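Mambaquaretin-1 (Dendroaspis angusticeps, PDB 5M4V) selectively antagonises the type 2 vasopressin receptor, as a green mamba venom peptide built on the Kunitz fold. Local coordinates at residues A[21-25]-A[26-30]. Residues are numbered along the deposited sequence; the frame is centred on the assembly and turned at random.
Sequences FYYSQ and KTNKC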
ATOM      1  N   PHE A  21       1.056  -4.307  -0.916  1.00 10.13           N
ATOM      2  CA  PHE A  21       2.186  -3.397  -0.921  1.00  9.77           C
ATOM      3  C   PHE A  21       1.669  -1.993  -0.747  1.00  9.27           C
ATOM      4  O   PHE A  21       0.562  -1.648  -1.176  1.00  9.99           O
ATOM      5  CB  PHE A  21       2.956  -3.529  -2.267  1.00 10.83           C
ATOM      6  CG  PHE A  21       3.539  -4.875  -2.408  1.00 10.72           C
ATOM      7  CD1 PHE A  21       4.802  -5.213  -1.933  1.00 11.44           C
ATOM      8  CD2 PHE A  21       2.809  -5.899  -3.007  1.00 12.33           C
ATOM      9  CE1 PHE A  21       5.310  -6.460  -2.037  1.00 13.57           C
ATOM     10  CE2 PHE A  21       3.307  -7.184  -3.121  1.00 13.55           C
ATOM     11  CZ  PHE A  21       4.561  -7.473  -2.634  1.00 13.66           C
ATOM     12  N   TYR A  22       2.508  -1.123  -0.145  1.00  9.55           N
ATOM     13  CA  TYR A  22       2.195   0.288   0.055  1.00  9.48           C
ATOM     14  C   TYR A  22       3.445   1.122  -0.169  1.00  9.08           C
ATOM     15  O   TYR A  22       4.567   0.604  -0.020  1.00 10.03           O
ATOM     16  CB  TYR A  22       1.656   0.562   1.468  1.00 10.20           C
ATOM     17  CG  TYR A  22       2.653   0.511   2.554  1.00 10.55           C
ATOM     18  CD1 TYR A  22       3.108  -0.669   3.108  1.00 11.39           C
ATOM     19  CD2 TYR A  22       3.183   1.688   3.107  1.00 11.64           C
ATOM     20  CE1 TYR A  22       4.012  -0.722   4.131  1.00 12.37           C
ATOM     21  CE2 TYR A  22       4.120   1.638   4.135  1.00 13.83           C
ATOM     22  CZ  TYR A  22       4.537   0.445   4.643  1.00 14.19           C
ATOM     23  OH  TYR A  22       5.438   0.397   5.702  1.00 18.47           O
ATOM     24  N   TYR A  23       3.259   2.398  -0.465  1.00  9.44           N
ATOM     25  CA  TYR A  23       4.370   3.356  -0.598  1.00  9.91           C
ATOM     26  C   TYR A  23       4.606   4.083   0.705  1.00 10.34           C
ATOM     27  O   TYR A  23       3.648   4.550   1.339  1.00 11.04           O
ATOM     28  CB  TYR A  23       3.997   4.355  -1.698  1.00 10.63           C
ATOM     29  CG  TYR A  23       5.017   5.475  -1.805  1.00 11.45           C
ATOM     30  CD1 TYR A  23       6.174   5.335  -2.569  1.00 11.91           C
ATOM     31  CD2 TYR A  23       4.794   6.695  -1.145  1.00 11.97           C
ATOM     32  CE1 TYR A  23       7.084   6.401  -2.679  1.00 12.72           C
ATOM     33  CE2 TYR A  23       5.708   7.732  -1.214  1.00 12.78           C
ATOM     34  CZ  TYR A  23       6.817   7.591  -1.999  1.00 13.15           C
ATOM     35  OH  TYR A  23       7.699   8.667  -2.036  1.00 15.42           O
ATOM     36  N   SER A  24       5.891   4.241   1.069  1.00 11.23           N
ATOM     37  CA  SER A  24       6.258   5.052   2.252  1.00 13.08           C
ATOM     38  C   SER A  24       7.030   6.299   1.803  1.00 13.03           C
ATOM     39  O   SER A  24       8.020   6.277   1.067  1.00 14.24           O
ATOM     40  CB  SER A  24       7.221   4.235   3.117  1.00 14.39           C
ATOM     41  OG  SER A  24       7.705   5.069   4.170  1.00 17.69           O
ATOM     42  N   GLN A  25       6.515   7.451   2.291  1.00 17.33           N
ATOM     43  CA  GLN A  25       7.241   8.702   2.092  1.00 19.96           C
ATOM     44  C   GLN A  25       8.563   8.754   2.786  1.00 21.38           C
ATOM     45  O   GLN A  25       9.457   9.550   2.409  1.00 26.75           O
ATOM     46  CB  GLN A  25       6.436   9.912   2.629  1.00 24.62           C
ATOM     47  CG  GLN A  25       5.271  10.075   1.944  1.00 27.31           C
ATOM     48  CD  GLN A  25       4.649  11.447   2.282  1.00 36.26           C
ATOM     49  OE1 GLN A  25       3.790  11.558   3.102  1.00 38.11           O
ATOM     50  NE2 GLN A  25       5.099  12.484   1.659  1.00 32.02           N
ATOM     51  N   LYS A  26       8.731   7.974   3.873  0.58 20.99           N
ATOM     52  CA  LYS A  26      10.042   7.947   4.591  0.58 22.00           C
ATOM     53  C   LYS A  26      11.160   7.432   3.666  0.58 24.09           C
ATOM     54  O   LYS A  26      12.288   7.876   3.801  0.58 31.96           O
ATOM     55  CB  LYS A  26       9.952   7.052   5.809  0.58 27.73           C
ATOM     56  CG  LYS A  26       8.950   7.339   6.851  0.58 30.05           C
ATOM     57  CD  LYS A  26       9.222   8.611   7.662  0.58 42.15           C
ATOM     58  CE  LYS A  26       8.053   8.894   8.650  0.58 46.96           C
ATOM     59  NZ  LYS A  26       8.180  10.053   9.516  0.58 42.96           N
ATOM     60  N   THR A  27      10.908   6.405   2.842  1.00 18.76           N
ATOM     61  CA  THR A  27      11.925   5.750   1.979  1.00 16.22           C
ATOM     62  C   THR A  27      11.866   6.089   0.556  1.00 16.80           C
ATOM     63  O   THR A  27      12.805   5.745  -0.171  1.00 17.18           O
ATOM     64  CB  THR A  27      11.713   4.251   2.228  1.00 16.64           C
ATOM     65  OG1 THR A  27      10.425   3.919   1.774  1.00 15.81           O
ATOM     66  CG2 THR A  27      11.811   3.793   3.642  1.00 19.90           C
ATOM     67  N   ASN A  28      10.676   6.616   0.047  1.00 14.61           N
ATOM     68  CA  ASN A  28      10.438   6.657  -1.403  1.00 14.18           C
ATOM     69  C   ASN A  28      10.498   5.318  -1.994  1.00 13.10           C
ATOM     70  O   ASN A  28      10.731   5.166  -3.200  1.00 15.82           O
ATOM     71  CB  ASN A  28      11.367   7.634  -2.131  1.00 16.99           C
ATOM     72  CG  ASN A  28      10.871   8.017  -3.513  1.00 16.23           C
ATOM     73  OD1 ASN A  28       9.709   8.285  -3.711  1.00 16.55           O
ATOM     74  ND2 ASN A  28      11.785   8.109  -4.505  1.00 18.42           N
ATOM     75  N   LYS A  29      10.040   4.279  -1.224  0.80 13.64           N
ATOM     76  CA  LYS A  29       9.997   2.927  -1.651  0.80 12.18           C
ATOM     77  C   LYS A  29       8.643   2.307  -1.328  0.80 11.47           C
ATOM     78  O   LYS A  29       7.922   2.759  -0.407  0.80 11.90           O
ATOM     79  CB  LYS A  29      11.099   2.092  -1.046  0.80 13.35           C
ATOM     80  CG  LYS A  29      12.478   2.478  -1.506  0.80 15.97           C
ATOM     81  CD  LYS A  29      13.561   1.673  -0.941  0.80 20.01           C
ATOM     82  CE  LYS A  29      14.027   0.791  -2.076  0.80 31.17           C
ATOM     83  NZ  LYS A  29      15.356   0.067  -2.073  0.80 37.93           N
ATOM     84  N   CYS A  30       8.334   1.241  -2.055  1.00 10.63           N
ATOM     85  CA  CYS A  30       7.227   0.367  -1.679  1.00 10.12           C
ATOM     86  C   CYS A  30       7.688  -0.704  -0.749  1.00 10.34           C
ATOM     87  O   CYS A  30       8.826  -1.158  -0.770  1.00 11.73           O
ATOM     88  CB  CYS A  30       6.655  -0.228  -2.941  1.00 11.52           C
ATOM     89  SG  CYS A  30       5.796   0.984  -4.005  1.00 12.63           S
TER
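Tyr-23 and Cys-30 face each other as an antiparallel non-hydrogen-bonded pair, their CA atoms 4.3 Å apart, where the two strands of the Kunitz hairpin reach the turn that joins them. One step nearer the turn, the backbone N of Ser-24 gives a nearly straight bond to Lys-29 O (2.9 Å, 173° at the hydrogen). Within that bond the chain reverses through Gln-25, Lys-26, Thr-27 and Asn-28, and Ser-24 O accepts two weak bonds, from the backbone N atoms of Asn-28 and Thr-27. The serine hydroxyl also bends into the turn: with chi1 at 173°, OG stands anti to its own N and receives a weak bond from Lys-26 N (3.1 Å). The short link is made by Tyr-23, whose OH donates to Asn-28 OD1 across 2.6 Å. It arrives in the carbonyl plane on a lone pair, while the amide oxygen lies at the ring's edge and the ring and amide planes stand 85° apart. Asn-28, in a left-handed backbone conformation, brings its CA to 3.6 Å from CE1 of Tyr-23. Thr-27 OG1 takes a weak bond from Lys-29 N and is also hydrogen-bonded to His-31. On the face of Tyr-23 and Cys-30, the cysteine SG continues into the disulfide with Cys-51 of helix 48-55, which ties the hairpin to that helix. The turn is thus a worked example of how side-chain oxygens of Ser-24, Thr-27 and Asn-28 add to one straight and two weak backbone bonds, and the hydroxyl of the buried tyrosine places its proton on the amide oxygen of an exposed asparagine.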